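Local structure of SnoaL-like domain-containing protein (Burkholderia thailandensis E264, 3H3H) at residues A8-F13 against I80-G85; D19-N22 against A28-S31; A90-G95 against L100-F105. The protein is of unknown function but has the SnoaL-like fold of the NTF2 clan, whose cone-shaped chains probably enclose a pocket for a small ligand. All coordinates share one frame; numbering follows the deposited sequence.

Interaction 1. Residues A8-F13 against I80-G85; sequences AFAQQF and IATLAG. With MES (2-(N-morpholino)-ethanesulfonic acid), chain E.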
# COMPACT_ATOMS: atom_id res chain seq x y z
N ALA B 8 13.80 -4.60 10.17
CA ALA B 8 15.09 -3.90 10.09
C ALA B 8 15.10 -3.08 8.77
O ALA B 8 15.31 -1.84 8.75
CB ALA B 8 16.26 -4.88 10.09
N PHE B 9 14.90 -3.82 7.70
CA PHE B 9 14.95 -3.27 6.38
C PHE B 9 13.86 -2.20 6.19
O PHE B 9 14.13 -1.11 5.69
CB PHE B 9 14.86 -4.39 5.34
CG PHE B 9 15.00 -3.91 3.97
CD1 PHE B 9 16.25 -3.65 3.44
CD2 PHE B 9 13.89 -3.60 3.22
CE1 PHE B 9 16.38 -3.14 2.19
CE2 PHE B 9 14.01 -3.08 1.98
CZ PHE B 9 15.24 -2.86 1.44
N ALA B 10 12.65 -2.47 6.62
CA ALA B 10 11.55 -1.56 6.32
C ALA B 10 11.77 -0.17 6.94
O ALA B 10 11.51 0.87 6.35
CB ALA B 10 10.24 -2.19 6.81
N GLN B 11 12.27 -0.18 8.16
CA GLN B 11 12.51 1.04 8.88
C GLN B 11 13.67 1.82 8.33
O GLN B 11 13.56 3.03 8.20
CB GLN B 11 12.81 0.73 10.36
CG GLN B 11 11.61 0.14 11.04
CD GLN B 11 10.52 1.13 11.19
OE1 GLN B 11 10.73 2.25 11.68
NE2 GLN B 11 9.32 0.74 10.76
N GLN B 12 14.77 1.14 8.02
CA GLN B 12 15.96 1.81 7.53
C GLN B 12 15.67 2.36 6.12
O GLN B 12 16.13 3.45 5.75
CB GLN B 12 17.16 0.85 7.56
CG GLN B 12 18.49 1.49 7.17
CD GLN B 12 18.85 2.68 8.05
OE1 GLN B 12 18.41 2.77 9.20
NE2 GLN B 12 19.70 3.57 7.53
N PHE B 13 14.96 1.58 5.31
CA PHE B 13 14.54 2.05 4.02
C PHE B 13 13.70 3.32 4.20
O PHE B 13 13.84 4.32 3.49
CB PHE B 13 13.73 1.00 3.25
CG PHE B 13 13.09 1.53 2.00
CD1 PHE B 13 13.82 1.74 0.86
CD2 PHE B 13 11.74 1.83 1.98
CE1 PHE B 13 13.24 2.31 -0.26
CE2 PHE B 13 11.14 2.38 0.82
CZ PHE B 13 11.88 2.61 -0.26
N ILE B 80 5.08 9.03 9.17
CA ILE B 80 4.10 8.59 10.18
C ILE B 80 4.30 7.13 10.57
O ILE B 80 4.54 6.84 11.74
CB ILE B 80 2.66 8.83 9.75
CG1 ILE B 80 2.44 10.32 9.49
CG2 ILE B 80 1.69 8.27 10.78
CD1 ILE B 80 1.11 10.65 8.78
N ALA B 81 4.27 6.21 9.61
CA ALA B 81 4.45 4.81 9.97
C ALA B 81 4.97 4.02 8.80
O ALA B 81 4.78 4.40 7.66
CB ALA B 81 3.08 4.22 10.39
N THR B 82 5.58 2.87 9.08
CA THR B 82 5.97 1.98 8.02
C THR B 82 5.42 0.60 8.34
O THR B 82 5.51 0.14 9.50
CB THR B 82 7.48 1.87 7.90
OG1 THR B 82 7.96 3.05 7.26
CG2 THR B 82 7.84 0.73 6.99
N LEU B 83 4.89 -0.06 7.33
CA LEU B 83 4.30 -1.39 7.53
C LEU B 83 4.91 -2.31 6.50
O LEU B 83 5.18 -1.90 5.38
CB LEU B 83 2.82 -1.33 7.37
CG LEU B 83 2.19 -0.30 8.33
CD1 LEU B 83 1.97 1.04 7.59
CD2 LEU B 83 0.87 -0.86 8.85
N ALA B 84 5.20 -3.53 6.91
CA ALA B 84 5.90 -4.48 6.03
C ALA B 84 4.96 -5.55 5.52
O ALA B 84 4.19 -6.11 6.27
CB ALA B 84 7.07 -5.13 6.81
N GLY B 85 5.10 -5.87 4.24
CA GLY B 85 4.38 -6.96 3.63
C GLY B 85 5.29 -8.09 3.20
O GLY B 85 6.25 -8.43 3.87
O1 MES E . 10.15 8.05 13.20
C2 MES E . 10.53 6.99 14.12
C3 MES E . 9.54 5.81 14.08
N4 MES E . 8.33 6.04 13.26
C5 MES E . 7.74 7.33 12.97
C6 MES E . 8.76 8.45 13.28
C7 MES E . 7.61 4.92 12.62
C8 MES E . 7.53 3.75 13.54
S MES E . 6.67 2.54 12.79
O1S MES E . 5.23 2.88 12.73
O2S MES E . 7.12 2.31 11.41
O3S MES E . 6.99 1.35 13.61
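A10 and Q11 of the long N-terminal helix 7-22 pack on T82 and A84 of strand 78-84, an outermost strand of the chain's sheet, in a small helix-on-strand contact; the axes of segments 8-13 and 80-84 approach to 8.4 Å, their directions 145° apart, nearer antiparallel than parallel. Alanine suits the line of closest approach, because a single methyl lets the helix settle on the strand. From A10, CB meets T82 CG2 at 3.8 Å and faces A84 CB at 4.3 Å. T82 turns its two branches to different uses: CG2, anti to the backbone N, lies against A10, while OG1 hydrogen-bonds with S14 of the helix and with W79, so this buried hydroxyl is satisfied.

Q11 works at the margin. Its chain bends at chi2 (-68°) and carries the amide along T82, the two side chains sliding past each other in opposite directions, until NE2 stands 3.6 Å from T82 CB. From there NE2 donates a nearly straight bond of 2.8 Å (164°) to O2S of the MES sulfonate. The backbone N of T82 gives the same oxygen a second bond, also 2.8 Å, so helix and strand grip one buffer molecule, probably acquired during crystallisation. A long N-terminal helix packed against a curved sheet, as on the concave side in NTF2-like relatives, is consistent with that fold.

Interaction 2. Residues D19-N22 against A28-S31; sequences DAWN and AILS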
# COMPACT_ATOMS: atom_id res chain seq x y z
N ASP B 19 14.40 10.83 4.37
CA ASP B 19 15.51 11.78 4.50
C ASP B 19 16.00 12.21 3.13
O ASP B 19 16.39 13.37 3.00
CB ASP B 19 16.66 11.18 5.28
CG ASP B 19 16.36 11.10 6.78
OD1 ASP B 19 15.32 11.61 7.24
OD2 ASP B 19 17.16 10.51 7.50
N ALA B 20 15.98 11.33 2.13
CA ALA B 20 16.49 11.68 0.81
C ALA B 20 15.57 12.73 0.15
O ALA B 20 16.04 13.72 -0.44
CB ALA B 20 16.61 10.45 -0.09
N TRP B 21 14.27 12.51 0.25
CA TRP B 21 13.30 13.48 -0.21
C TRP B 21 13.46 14.81 0.50
O TRP B 21 13.52 15.87 -0.12
CB TRP B 21 11.88 12.93 -0.05
CG TRP B 21 11.55 12.04 -1.24
CD1 TRP B 21 11.60 10.68 -1.29
CD2 TRP B 21 11.15 12.48 -2.53
NE1 TRP B 21 11.25 10.25 -2.52
CE2 TRP B 21 10.96 11.34 -3.31
CE3 TRP B 21 10.92 13.74 -3.11
CZ2 TRP B 21 10.61 11.39 -4.63
CZ3 TRP B 21 10.54 13.78 -4.45
CH2 TRP B 21 10.37 12.61 -5.17
N ASN B 22 13.62 14.76 1.83
CA ASN B 22 13.70 15.97 2.63
C ASN B 22 14.96 16.77 2.35
O ASN B 22 15.00 18.01 2.54
CB ASN B 22 13.51 15.65 4.12
CG ASN B 22 12.05 15.32 4.42
OD1 ASN B 22 11.21 15.61 3.59
ND2 ASN B 22 11.74 14.74 5.59
N ALA B 28 20.16 10.60 -4.24
CA ALA B 28 19.93 9.73 -3.10
C ALA B 28 18.58 9.01 -3.22
O ALA B 28 18.44 7.82 -2.92
CB ALA B 28 19.98 10.55 -1.78
N ILE B 29 17.58 9.76 -3.60
CA ILE B 29 16.24 9.18 -3.79
C ILE B 29 16.31 8.00 -4.77
O ILE B 29 15.86 6.89 -4.43
CB ILE B 29 15.25 10.22 -4.31
CG1 ILE B 29 15.00 11.32 -3.26
CG2 ILE B 29 13.92 9.56 -4.71
CD1 ILE B 29 14.44 12.58 -3.93
N LEU B 30 16.90 8.24 -5.94
CA LEU B 30 16.93 7.29 -7.06
C LEU B 30 17.78 6.08 -6.72
O LEU B 30 17.61 5.04 -7.34
CB LEU B 30 17.34 7.95 -8.36
CG LEU B 30 16.26 8.81 -9.00
CD1 LEU B 30 16.74 9.56 -10.19
CD2 LEU B 30 15.04 7.97 -9.44
N SER B 31 18.72 6.23 -5.77
CA SER B 31 19.60 5.14 -5.39
C SER B 31 18.80 3.97 -4.83
O SER B 31 19.27 2.86 -4.86
CB SER B 31 20.65 5.57 -4.36
OG SER B 31 20.09 5.75 -3.07
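A28, in the short helix 26-30, sets its CB 3.8 Å from A20 CB of helix 7-22, two methyls meeting where the helices come close; the nearest CA atoms, those of A20 and I29, are 5.2 Å apart, a spacing that small residues such as A20 and A28 allow. I29 makes the largest share of the contact. With CG1 anti to the carbonyl carbon (chi1 -66°), its longer branch rests by CG1 on A20 CB at 3.7 Å and sends CD1 over the indole of W21. There CD1 lies 3.7 Å from the centroid of the six-membered ring and 15° off its normal, a CH-pi contact over the face. The other branch, CG2, reaches W21 NE1 at 3.5 Å, so the two arms of a beta-branched residue span the indole, which crosses the isoleucine at about a right angle. Further on, S31 folds back on its own segment, OG donating a 2.7 Å bond to A28 O.

W17, F77 and W65 add further aromatic rings around W21, whose side chain comes to about 4 Å from a bound unidentified ligand. Two consecutive helices folded on each other beside what is probably a ligand pocket are consistent with the helical N-terminal part of a SnoaL-like, NTF2-type domain.

Interaction 3. Residues A90-G95 against L100-F105; sequences AIHYRG and LALEVF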
# COMPACT_ATOMS: atom_id res chain seq x y z
N ALA B 90 5.24 -0.33 3.06
CA ALA B 90 4.30 0.77 2.88
C ALA B 90 4.73 1.87 3.79
O ALA B 90 4.88 1.64 5.00
CB ALA B 90 2.87 0.35 3.27
N ILE B 91 4.99 3.04 3.22
CA ILE B 91 5.36 4.20 4.00
C ILE B 91 4.17 5.13 4.04
O ILE B 91 3.72 5.59 3.01
CB ILE B 91 6.58 4.94 3.43
CG1 ILE B 91 7.80 3.99 3.33
CG2 ILE B 91 6.94 6.19 4.34
CD1 ILE B 91 9.10 4.72 2.81
N HIS B 92 3.72 5.46 5.25
CA HIS B 92 2.60 6.36 5.47
C HIS B 92 3.26 7.64 5.92
O HIS B 92 4.06 7.65 6.86
CB HIS B 92 1.67 5.72 6.50
CG HIS B 92 0.50 6.55 6.87
ND1 HIS B 92 -0.27 7.21 5.93
CD2 HIS B 92 -0.06 6.79 8.07
CE1 HIS B 92 -1.25 7.85 6.56
NE2 HIS B 92 -1.17 7.58 7.86
N TYR B 93 2.93 8.72 5.24
CA TYR B 93 3.56 9.98 5.54
C TYR B 93 2.68 11.12 5.15
O TYR B 93 1.63 10.93 4.53
CB TYR B 93 4.89 10.07 4.79
CG TYR B 93 4.81 10.12 3.28
CD1 TYR B 93 4.76 8.98 2.52
CD2 TYR B 93 4.90 11.34 2.58
CE1 TYR B 93 4.76 9.05 1.16
CE2 TYR B 93 4.89 11.39 1.23
CZ TYR B 93 4.84 10.25 0.51
OH TYR B 93 4.85 10.33 -0.88
N ARG B 94 3.01 12.29 5.67
CA ARG B 94 2.34 13.50 5.30
C ARG B 94 3.15 14.23 4.26
O ARG B 94 4.33 14.52 4.48
CB ARG B 94 2.14 14.35 6.54
CG ARG B 94 1.40 15.65 6.26
CD ARG B 94 1.05 16.27 7.61
NE ARG B 94 0.26 17.48 7.47
CZ ARG B 94 0.75 18.69 7.33
NH1 ARG B 94 2.06 18.91 7.32
NH2 ARG B 94 -0.08 19.71 7.21
N GLY B 95 2.51 14.46 3.11
CA GLY B 95 3.13 15.00 1.90
C GLY B 95 3.53 16.45 2.01
O GLY B 95 3.27 17.14 3.00
N LEU B 100 -2.26 13.52 3.10
CA LEU B 100 -1.89 12.26 3.69
C LEU B 100 -1.52 11.33 2.55
O LEU B 100 -2.18 11.28 1.52
CB LEU B 100 -3.03 11.70 4.48
CG LEU B 100 -2.74 10.71 5.59
CD1 LEU B 100 -1.78 11.27 6.69
CD2 LEU B 100 -4.09 10.22 6.18
N ALA B 101 -0.45 10.58 2.75
CA ALA B 101 0.09 9.72 1.73
C ALA B 101 0.40 8.35 2.26
O ALA B 101 0.75 8.13 3.41
CB ALA B 101 1.40 10.33 1.16
N LEU B 102 0.34 7.41 1.34
CA LEU B 102 0.65 6.02 1.62
C LEU B 102 1.22 5.44 0.33
O LEU B 102 0.54 5.24 -0.69
CB LEU B 102 -0.57 5.25 2.06
CG LEU B 102 -0.39 3.80 2.48
CD1 LEU B 102 0.19 2.83 1.44
CD2 LEU B 102 0.52 3.74 3.74
N GLU B 103 2.54 5.19 0.36
CA GLU B 103 3.27 4.74 -0.79
C GLU B 103 3.73 3.33 -0.54
O GLU B 103 4.36 3.05 0.46
CB GLU B 103 4.44 5.72 -1.07
CG GLU B 103 4.91 5.78 -2.47
CD GLU B 103 5.30 7.19 -2.88
OE1 GLU B 103 6.28 7.34 -3.63
OE2 GLU B 103 4.72 8.18 -2.39
N VAL B 104 3.45 2.45 -1.50
CA VAL B 104 3.80 1.06 -1.39
C VAL B 104 4.98 0.82 -2.33
O VAL B 104 4.93 1.19 -3.54
CB VAL B 104 2.65 0.19 -1.81
CG1 VAL B 104 3.07 -1.26 -1.72
CG2 VAL B 104 1.40 0.43 -0.87
N PHE B 105 6.01 0.16 -1.78
CA PHE B 105 7.21 -0.12 -2.52
C PHE B 105 7.47 -1.59 -2.57
O PHE B 105 7.61 -2.26 -1.53
CB PHE B 105 8.40 0.52 -1.83
CG PHE B 105 8.25 2.00 -1.57
CD1 PHE B 105 7.63 2.49 -0.42
CD2 PHE B 105 8.78 2.93 -2.45
CE1 PHE B 105 7.51 3.83 -0.21
CE2 PHE B 105 8.66 4.31 -2.22
CZ PHE B 105 8.03 4.76 -1.11
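A101 O is gripped by two donors, the backbone N of Y93 and ND1 of the H92 imidazole, each at 2.9 Å and approaching from opposite faces of the carbonyl plane. The Y93 bond is an ordinary strand link, whereas ND1 stands above the plane, 38° out of it, and its hydrogen bond is bent, 147° at the hydrogen. H92 can reach back because CG lies anti to its backbone N. The bond fixes the rotation of the imidazole, whose CE1 edge abuts L100 CG at 3.4 Å.

The strands form an antiparallel beta hairpin, 88-94 with 100-107, in the curved sheet of the NTF2-like fold. I91 and E103 are a hydrogen-bonded pair, as are Y93 and A101; A90-V104, H92-L102 and R94-L100 are non-hydrogen-bonded. On the face of A90, H92, L102 and V104 the aliphatic residues suit a subunit interface: L102 and V104 meet their own counterparts in the second subunit, and H92 meets H92 of that subunit.

The other face carries I91, Y93, A101 and E103. Here A101 CB sits over the centre of the Y93 ring, 3.5 Å from its centroid, a CH-pi contact for which a lone methyl is the right size. Past it, Y93 OH donates a 2.6 Å bond to E103 OE2 on the syn side, the ring and carboxylate planes 51° apart. The side chain of E103 also comes to about 3 Å from an unidentified ligand, and the tyrosine bond probably helps to hold the carboxylate in its orientation. Farther along, I91 CD1 reaches F105 CE1 at 3.5 Å, with W17 of helix 7-22 close to both residues.

How the interactions relate
Interactions 1 and 3 are joined directly through the sheet: A90 N lies 2.8 Å from L83 O and H92 N 2.8 Å from A81 O, probable hydrogen bonds between neighbouring strands, and I80 CD1 packs on L100 CD1. Interaction 2 touches neither, its nearest atoms being about 7 Å from interaction 1 and about 6 Å from interaction 3, but it shares helix 7-22 with interaction 1 and is nested within the loop that interaction 1 closes. The side chains of E103 and W21 lie about 3 Å and about 4 Å from bound unidentified ligand, that of T82 about 13 Å. Interactions 2 and 3 therefore probably border the ligand pocket, whereas interactions 1 and 3 both touch the second subunit.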